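Isomaltodextranase (Arthrobacter globiformis, PDB 5AWO) hydrolyses alpha-1,6-glucosidic linkages in polysaccharides such as dextran, removing successive isomaltose units from the non-reducing ends of the chains. Local coordinates at residues A36-P49 with G340-I352. Numbering follows the deposited sequence.
Sequences AGPRYWNIYGYSFP and GSPLAIADTYQQI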
ATOM      1  N   ALA A  36      -1.975   7.507  -1.489  1.00 16.16           N
ATOM      2  CA  ALA A  36      -1.059   6.539  -2.055  1.00 16.46           C
ATOM      3  C   ALA A  36       0.249   6.499  -1.285  1.00 15.51           C
ATOM      4  O   ALA A  36       0.451   7.189  -0.278  1.00 15.58           O
ATOM      5  CB  ALA A  36      -0.812   6.884  -3.507  1.00 16.96           C
ATOM      6  N   GLY A  37       1.152   5.627  -1.722  1.00 14.29           N
ATOM      7  CA  GLY A  37       2.436   5.495  -1.070  1.00 14.42           C
ATOM      8  C   GLY A  37       3.282   6.761  -1.153  1.00 13.73           C
ATOM      9  O   GLY A  37       3.026   7.655  -1.965  1.00 14.05           O
ATOM     10  N   PRO A  38       4.309   6.830  -0.338  1.00 13.95           N
ATOM     11  CA  PRO A  38       5.183   7.991  -0.305  1.00 14.36           C
ATOM     12  C   PRO A  38       6.221   8.024  -1.437  1.00 14.71           C
ATOM     13  O   PRO A  38       6.567   6.988  -2.013  1.00 14.24           O
ATOM     14  CB  PRO A  38       5.908   7.829   1.021  1.00 15.16           C
ATOM     15  CG  PRO A  38       6.017   6.359   1.196  1.00 15.75           C
ATOM     16  CD  PRO A  38       4.727   5.817   0.654  1.00 14.41           C
ATOM     17  N   ARG A  39       6.747   9.208  -1.689  1.00 14.20           N
ATOM     18  CA  ARG A  39       7.827   9.434  -2.613  1.00 14.06           C
ATOM     19  C   ARG A  39       9.102   9.426  -1.832  1.00 14.45           C
ATOM     20  O   ARG A  39       9.256  10.186  -0.869  1.00 14.62           O
ATOM     21  CB  ARG A  39       7.658  10.794  -3.303  1.00 14.22           C
ATOM     22  CG  ARG A  39       6.392  10.895  -4.094  1.00 14.49           C
ATOM     23  CD  ARG A  39       6.207  12.247  -4.771  1.00 15.31           C
ATOM     24  NE  ARG A  39       4.816  12.417  -5.168  1.00 14.97           N
ATOM     25  CZ  ARG A  39       4.268  13.529  -5.674  1.00 15.34           C
ATOM     26  NH1 ARG A  39       4.999  14.617  -5.928  1.00 15.90           N
ATOM     27  NH2 ARG A  39       2.974  13.534  -5.910  1.00 16.40           N
ATOM     28  N   TYR A  40      10.081   8.639  -2.259  1.00 13.24           N
ATOM     29  CA  TYR A  40      11.354   8.581  -1.578  1.00 13.39           C
ATOM     30  C   TYR A  40      12.490   8.109  -2.448  1.00 12.77           C
ATOM     31  O   TYR A  40      12.253   7.680  -3.603  1.00 13.47           O
ATOM     32  CB  TYR A  40      11.269   7.780  -0.272  1.00 13.73           C
ATOM     33  CG  TYR A  40      11.086   6.261  -0.325  1.00 13.01           C
ATOM     34  CD1 TYR A  40       9.833   5.690  -0.541  1.00 13.62           C
ATOM     35  CD2 TYR A  40      12.147   5.397  -0.096  1.00 13.60           C
ATOM     36  CE1 TYR A  40       9.663   4.304  -0.486  1.00 13.09           C
ATOM     37  CE2 TYR A  40      11.970   4.034  -0.054  1.00 12.86           C
ATOM     38  CZ  TYR A  40      10.732   3.493  -0.243  1.00 12.74           C
ATOM     39  OH  TYR A  40      10.571   2.115  -0.176  1.00 13.71           O
ATOM     40  N   TRP A  41      13.706   8.203  -1.926  1.00 13.02           N
ATOM     41  CA  TRP A  41      14.896   7.621  -2.511  1.00 13.36           C
ATOM     42  C   TRP A  41      15.476   6.623  -1.561  1.00 13.48           C
ATOM     43  O   TRP A  41      15.383   6.791  -0.325  1.00 13.62           O
ATOM     44  CB  TRP A  41      15.947   8.696  -2.769  1.00 13.74           C
ATOM     45  CG  TRP A  41      17.243   8.209  -3.313  1.00 14.05           C
ATOM     46  CD1 TRP A  41      17.544   7.943  -4.626  1.00 14.10           C
ATOM     47  CD2 TRP A  41      18.428   7.922  -2.572  1.00 14.30           C
ATOM     48  NE1 TRP A  41      18.821   7.493  -4.735  1.00 15.13           N
ATOM     49  CE2 TRP A  41      19.403   7.490  -3.490  1.00 14.63           C
ATOM     50  CE3 TRP A  41      18.761   8.002  -1.202  1.00 14.71           C
ATOM     51  CZ2 TRP A  41      20.688   7.116  -3.096  1.00 14.63           C
ATOM     52  CZ3 TRP A  41      20.046   7.650  -0.822  1.00 14.62           C
ATOM     53  CH2 TRP A  41      20.992   7.233  -1.765  1.00 15.02           C
ATOM     54  N   ASN A  42      16.038   5.563  -2.108  1.00 13.56           N
ATOM     55  CA  ASN A  42      16.654   4.507  -1.314  1.00 13.63           C
ATOM     56  C   ASN A  42      18.043   4.167  -1.824  1.00 13.76           C
ATOM     57  O   ASN A  42      18.289   4.226  -3.018  1.00 13.69           O
ATOM     58  CB  ASN A  42      15.736   3.271  -1.324  1.00 14.18           C
ATOM     59  CG  ASN A  42      16.218   2.153  -0.399  1.00 13.53           C
ATOM     60  OD1 ASN A  42      17.146   1.433  -0.699  1.00 13.78           O
ATOM     61  ND2 ASN A  42      15.519   1.973   0.748  1.00 14.83           N
ATOM     62  N   ILE A  43      18.936   3.801  -0.908  1.00 12.73           N
ATOM     63  CA  ILE A  43      20.328   3.502  -1.203  1.00 13.80           C
ATOM     64  C   ILE A  43      20.549   2.203  -1.992  1.00 13.91           C
ATOM     65  O   ILE A  43      21.671   1.873  -2.300  1.00 14.17           O
ATOM     66  CB  ILE A  43      21.186   3.405   0.103  1.00 13.87           C
ATOM     67  CG1 ILE A  43      20.816   2.165   0.935  1.00 14.28           C
ATOM     68  CG2 ILE A  43      21.086   4.684   0.918  1.00 14.87           C
ATOM     69  CD1 ILE A  43      21.809   1.795   2.011  1.00 14.46           C
ATOM     70  N   TYR A  44      19.486   1.470  -2.326  1.00 13.44           N
ATOM     71  CA  TYR A  44      19.639   0.147  -2.956  1.00 13.68           C
ATOM     72  C   TYR A  44      20.404   0.199  -4.281  1.00 13.58           C
ATOM     73  O   TYR A  44      21.109  -0.741  -4.593  1.00 14.33           O
ATOM     74  CB  TYR A  44      18.258  -0.430  -3.189  1.00 13.83           C
ATOM     75  CG  TYR A  44      18.170  -1.853  -3.671  1.00 13.42           C
ATOM     76  CD1 TYR A  44      18.141  -2.914  -2.766  1.00 14.10           C
ATOM     77  CD2 TYR A  44      18.051  -2.162  -5.055  1.00 14.17           C
ATOM     78  CE1 TYR A  44      18.017  -4.223  -3.195  1.00 14.26           C
ATOM     79  CE2 TYR A  44      17.901  -3.460  -5.478  1.00 14.02           C
ATOM     80  CZ  TYR A  44      17.869  -4.481  -4.564  1.00 14.16           C
ATOM     81  OH  TYR A  44      17.708  -5.769  -5.005  1.00 14.86           O
ATOM     82  N   GLY A  45      20.295   1.292  -5.043  1.00 14.75           N
ATOM     83  CA  GLY A  45      21.018   1.411  -6.300  1.00 14.91           C
ATOM     84  C   GLY A  45      22.511   1.442  -6.113  1.00 15.27           C
ATOM     85  O   GLY A  45      23.255   1.076  -7.023  1.00 15.51           O
ATOM     86  N   TYR A  46      22.960   1.888  -4.944  1.00 14.80           N
ATOM     87  CA  TYR A  46      24.355   1.756  -4.567  1.00 15.26           C
ATOM     88  C   TYR A  46      24.629   0.369  -4.001  1.00 15.41           C
ATOM     89  O   TYR A  46      25.509  -0.359  -4.464  1.00 15.83           O
ATOM     90  CB  TYR A  46      24.785   2.822  -3.521  1.00 16.14           C
ATOM     91  CG  TYR A  46      26.261   2.651  -3.184  1.00 16.26           C
ATOM     92  CD1 TYR A  46      26.701   1.692  -2.275  1.00 17.17           C
ATOM     93  CD2 TYR A  46      27.231   3.387  -3.870  1.00 17.18           C
ATOM     94  CE1 TYR A  46      28.050   1.496  -2.029  1.00 17.40           C
ATOM     95  CE2 TYR A  46      28.569   3.220  -3.595  1.00 18.57           C
ATOM     96  CZ  TYR A  46      28.983   2.254  -2.708  1.00 18.41           C
ATOM     97  OH  TYR A  46      30.335   2.061  -2.445  1.00 20.14           O
ATOM     98  N   SER A  47      23.891  -0.023  -2.965  1.00 15.05           N
ATOM     99  CA  SER A  47      24.321  -1.139  -2.164  1.00 15.09           C
ATOM    100  C   SER A  47      24.121  -2.483  -2.835  1.00 14.79           C
ATOM    101  O   SER A  47      24.889  -3.416  -2.598  1.00 15.86           O
ATOM    102  CB  SER A  47      23.631  -1.120  -0.775  1.00 15.29           C
ATOM    103  OG  SER A  47      24.170  -0.069   0.015  1.00 16.36           O
ATOM    104  N   PHE A  48      23.054  -2.625  -3.623  1.00 14.73           N
ATOM    105  CA  PHE A  48      22.834  -3.892  -4.300  1.00 15.04           C
ATOM    106  C   PHE A  48      23.961  -4.238  -5.320  1.00 15.51           C
ATOM    107  O   PHE A  48      24.572  -5.310  -5.220  1.00 15.67           O
ATOM    108  CB  PHE A  48      21.413  -4.005  -4.911  1.00 15.53           C
ATOM    109  CG  PHE A  48      21.223  -5.278  -5.678  1.00 14.80           C
ATOM    110  CD1 PHE A  48      21.026  -6.481  -5.038  1.00 15.31           C
ATOM    111  CD2 PHE A  48      21.392  -5.281  -7.066  1.00 14.49           C
ATOM    112  CE1 PHE A  48      20.916  -7.663  -5.744  1.00 16.39           C
ATOM    113  CE2 PHE A  48      21.306  -6.469  -7.760  1.00 15.19           C
ATOM    114  CZ  PHE A  48      21.064  -7.636  -7.111  1.00 15.42           C
ATOM    115  N   PRO A  49      24.251  -3.349  -6.282  1.00 16.09           N
ATOM    116  CA  PRO A  49      25.341  -3.748  -7.190  1.00 16.96           C
ATOM    117  C   PRO A  49      26.721  -3.839  -6.512  1.00 18.34           C
ATOM    118  O   PRO A  49      27.562  -4.647  -6.943  1.00 20.43           O
ATOM    119  CB  PRO A  49      25.343  -2.683  -8.273  1.00 17.16           C
ATOM    120  CG  PRO A  49      24.314  -1.709  -7.929  1.00 18.22           C
ATOM    121  CD  PRO A  49      23.613  -2.091  -6.671  1.00 16.28           C
ATOM    122  N   GLY A 340      -0.965   2.885  -6.890  1.00 13.09           N
ATOM    123  CA  GLY A 340      -0.896   3.619  -5.629  1.00 14.25           C
ATOM    124  C   GLY A 340       0.314   3.311  -4.792  1.00 14.11           C
ATOM    125  O   GLY A 340       0.375   3.612  -3.593  1.00 12.99           O
ATOM    126  N   SER A 341       1.336   2.741  -5.408  1.00 12.82           N
ATOM    127  CA  SER A 341       2.520   2.324  -4.692  1.00 12.84           C
ATOM    128  C   SER A 341       3.342   3.497  -4.232  1.00 12.74           C
ATOM    129  O   SER A 341       3.293   4.573  -4.817  1.00 13.13           O
ATOM    130  CB  SER A 341       3.379   1.486  -5.654  1.00 13.30           C
ATOM    131  OG  SER A 341       4.607   1.017  -5.114  1.00 12.35           O
ATOM    132  N   PRO A 342       4.204   3.278  -3.232  1.00 12.58           N
ATOM    133  CA  PRO A 342       5.342   4.192  -3.079  1.00 12.88           C
ATOM    134  C   PRO A 342       6.087   4.411  -4.396  1.00 12.72           C
ATOM    135  O   PRO A 342       6.148   3.491  -5.248  1.00 13.00           O
ATOM    136  CB  PRO A 342       6.270   3.446  -2.112  1.00 12.94           C
ATOM    137  CG  PRO A 342       5.845   2.015  -2.223  1.00 12.43           C
ATOM    138  CD  PRO A 342       4.360   2.089  -2.378  1.00 12.42           C
ATOM    139  N   LEU A 343       6.633   5.606  -4.544  1.00 12.45           N
ATOM    140  CA  LEU A 343       7.443   5.967  -5.708  1.00 12.01           C
ATOM    141  C   LEU A 343       8.844   6.095  -5.173  1.00 12.08           C
ATOM    142  O   LEU A 343       9.219   7.142  -4.638  1.00 13.25           O
ATOM    143  CB  LEU A 343       6.924   7.261  -6.360  1.00 12.30           C
ATOM    144  CG  LEU A 343       5.438   7.223  -6.728  1.00 12.72           C
ATOM    145  CD1 LEU A 343       4.985   8.568  -7.275  1.00 13.15           C
ATOM    146  CD2 LEU A 343       5.098   6.092  -7.688  1.00 13.48           C
ATOM    147  N   ALA A 344       9.617   5.012  -5.257  1.00 12.36           N
ATOM    148  CA  ALA A 344      10.900   4.863  -4.619  1.00 12.77           C
ATOM    149  C   ALA A 344      11.998   4.820  -5.673  1.00 12.58           C
ATOM    150  O   ALA A 344      12.204   3.790  -6.345  1.00 13.37           O
ATOM    151  CB  ALA A 344      10.904   3.603  -3.775  1.00 13.47           C
ATOM    152  N   ILE A 345      12.701   5.933  -5.802  1.00 13.00           N
ATOM    153  CA  ILE A 345      13.831   6.022  -6.728  1.00 12.94           C
ATOM    154  C   ILE A 345      15.035   5.334  -6.108  1.00 13.43           C
ATOM    155  O   ILE A 345      15.363   5.613  -4.948  1.00 13.77           O
ATOM    156  CB  ILE A 345      14.222   7.483  -6.982  1.00 13.48           C
ATOM    157  CG1 ILE A 345      13.064   8.274  -7.590  1.00 13.86           C
ATOM    158  CG2 ILE A 345      15.414   7.584  -7.934  1.00 13.38           C
ATOM    159  CD1 ILE A 345      13.283   9.772  -7.594  1.00 13.93           C
ATOM    160  N   ALA A 346      15.687   4.435  -6.857  1.00 13.68           N
ATOM    161  CA  ALA A 346      16.951   3.836  -6.437  1.00 13.57           C
ATOM    162  C   ALA A 346      18.130   4.214  -7.330  1.00 13.84           C
ATOM    163  O   ALA A 346      19.263   3.889  -6.987  1.00 14.30           O
ATOM    164  CB  ALA A 346      16.856   2.325  -6.298  1.00 14.49           C
ATOM    165  N   ASP A 347      17.907   4.881  -8.459  1.00 14.56           N
ATOM    166  CA  ASP A 347      19.056   5.426  -9.193  1.00 15.17           C
ATOM    167  C   ASP A 347      19.866   6.311  -8.254  1.00 15.75           C
ATOM    168  O   ASP A 347      19.305   7.167  -7.561  1.00 15.45           O
ATOM    169  CB  ASP A 347      18.586   6.280 -10.368  1.00 15.26           C
ATOM    170  CG  ASP A 347      17.758   5.489 -11.347  1.00 14.99           C
ATOM    171  OD1 ASP A 347      16.543   5.271 -11.084  1.00 15.18           O
ATOM    172  OD2 ASP A 347      18.338   5.078 -12.375  1.00 16.04           O
ATOM    173  N   THR A 348      21.180   6.121  -8.277  1.00 15.80           N
ATOM    174  CA  THR A 348      22.091   7.033  -7.601  1.00 16.78           C
ATOM    175  C   THR A 348      22.406   8.215  -8.518  1.00 17.67           C
ATOM    176  O   THR A 348      22.035   8.233  -9.698  1.00 16.49           O
ATOM    177  CB  THR A 348      23.436   6.360  -7.298  1.00 16.59           C
ATOM    178  OG1 THR A 348      24.070   6.076  -8.544  1.00 18.41           O
ATOM    179  CG2 THR A 348      23.287   5.069  -6.509  1.00 16.68           C
ATOM    180  N   TYR A 349      23.140   9.199  -7.994  1.00 18.12           N
ATOM    181  CA  TYR A 349      23.556  10.370  -8.768  1.00 18.43           C
ATOM    182  C   TYR A 349      24.425   9.941  -9.948  1.00 18.48           C
ATOM    183  O   TYR A 349      24.414  10.606 -10.992  1.00 19.15           O
ATOM    184  CB  TYR A 349      24.259  11.424  -7.880  1.00 19.74           C
ATOM    185  CG  TYR A 349      25.635  11.063  -7.365  1.00 21.81           C
ATOM    186  CD1 TYR A 349      26.788  11.416  -8.074  1.00 21.95           C
ATOM    187  CD2 TYR A 349      25.792  10.421  -6.143  1.00 22.00           C
ATOM    188  CE1 TYR A 349      28.043  11.075  -7.593  1.00 22.74           C
ATOM    189  CE2 TYR A 349      27.038  10.106  -5.649  1.00 23.75           C
ATOM    190  CZ  TYR A 349      28.161  10.446  -6.372  1.00 23.82           C
ATOM    191  OH  TYR A 349      29.408  10.106  -5.876  1.00 25.65           O
ATOM    192  N   GLN A 350      25.150   8.834  -9.832  1.00 18.02           N
ATOM    193  CA  GLN A 350      25.952   8.341 -10.968  1.00 18.71           C
ATOM    194  C   GLN A 350      25.124   7.614 -12.007  1.00 18.69           C
ATOM    195  O   GLN A 350      25.468   7.637 -13.188  1.00 20.09           O
ATOM    196  CB  GLN A 350      27.062   7.399 -10.529  1.00 20.79           C
ATOM    197  CG  GLN A 350      28.076   8.026  -9.600  1.00 23.33           C
ATOM    198  CD  GLN A 350      27.846   7.642  -8.170  1.00 26.33           C
ATOM    199  OE1 GLN A 350      26.697   7.443  -7.738  1.00 26.20           O
ATOM    200  NE2 GLN A 350      28.930   7.503  -7.420  1.00 26.33           N
ATOM    201  N   GLN A 351      24.045   6.969 -11.582  1.00 17.39           N
ATOM    202  CA  GLN A 351      23.249   6.132 -12.478  1.00 17.40           C
ATOM    203  C   GLN A 351      22.182   6.903 -13.209  1.00 17.57           C
ATOM    204  O   GLN A 351      21.725   6.458 -14.266  1.00 17.20           O
ATOM    205  CB  GLN A 351      22.556   5.025 -11.681  1.00 16.96           C
ATOM    206  CG  GLN A 351      23.479   3.962 -11.143  1.00 16.76           C
ATOM    207  CD  GLN A 351      22.850   3.124 -10.030  1.00 16.73           C
ATOM    208  OE1 GLN A 351      21.887   3.550  -9.379  1.00 16.34           O
ATOM    209  NE2 GLN A 351      23.390   1.929  -9.813  1.00 16.91           N
ATOM    210  N   ILE A 352      21.733   8.014 -12.647  1.00 17.23           N
ATOM    211  CA  ILE A 352      20.537   8.694 -13.150  1.00 17.95           C
ATOM    212  C   ILE A 352      20.684   9.100 -14.629  1.00 19.04           C
ATOM    213  O   ILE A 352      19.720   9.012 -15.400  1.00 19.71           O
ATOM    214  CB  ILE A 352      20.085   9.889 -12.267  1.00 18.31           C
ATOM    215  CG1 ILE A 352      18.686  10.396 -12.641  1.00 18.87           C
ATOM    216  CG2 ILE A 352      21.079  11.050 -12.331  1.00 18.78           C
ATOM    217  CD1 ILE A 352      17.565   9.385 -12.429  1.00 18.09           C
TER
HETATM  218  O   HOH W   1      20.594   4.090  -4.565  1.00 15.57           O
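Backbone hydrogen bonds run between strands 39-42 and 343-345 in parallel register: Leu343 N to Pro38 O, Tyr40 N to Leu343 O, Ile345 N to Tyr40 O and Asn42 N to Ile345 O. Just before them, Gly37 N reaches Gly340 O (2.9 Å), the carbonyl of the positive-phi residue in the Schellman motif that follows helix 326-339. Strands 39-42 and 343-345 are the first and last of the eight in the GH27 TIM barrel, and their pairing closes it. The side chain of Tyr44, past the C-terminal end of strand 39-42, lies about 8 Å from that of Asp201, the probable nucleophile.

Apolar contacts form on both faces of the sheet. Ala344 CB sits over one face of the Tyr40 ring, 3.7 Å from its centroid, in a CH-pi contact, while Pro342 CB meets the ring edge at CE1 (3.9 Å). Tyr40 OH is hydrogen-bonded to Tyr197 OH. On the sheet face that carries Trp41 and Ile345, Ile345 CG2 approaches Trp41 CD1 in the indole plane. Beyond the strands, the Thr348 methyl CG2 lies against the backbone at Tyr46 N (3.6 Å).

Polar contacts hold the 346-351 loop against the end of strand 39-42 and the start of helix 44-50. Trp41 extends its indole away from its own N (chi1 177°), which brings NE1 to Asp347 O (2.9 Å); this oxygen lies in the indole plane although the donor stands above the carbonyl plane. A water bridges Asn42 O and Ala346 O. Gln351 uses both ends of its amide: NE2 donates to Gly45 O (2.9 Å, 137° at the hydrogen), and OE1 accepts from Thr348 N (2.9 Å). A leucine in its place would probably leave Gly45 O and Thr348 N without these partners and let the turn at 347-351 shift against helix 44-50.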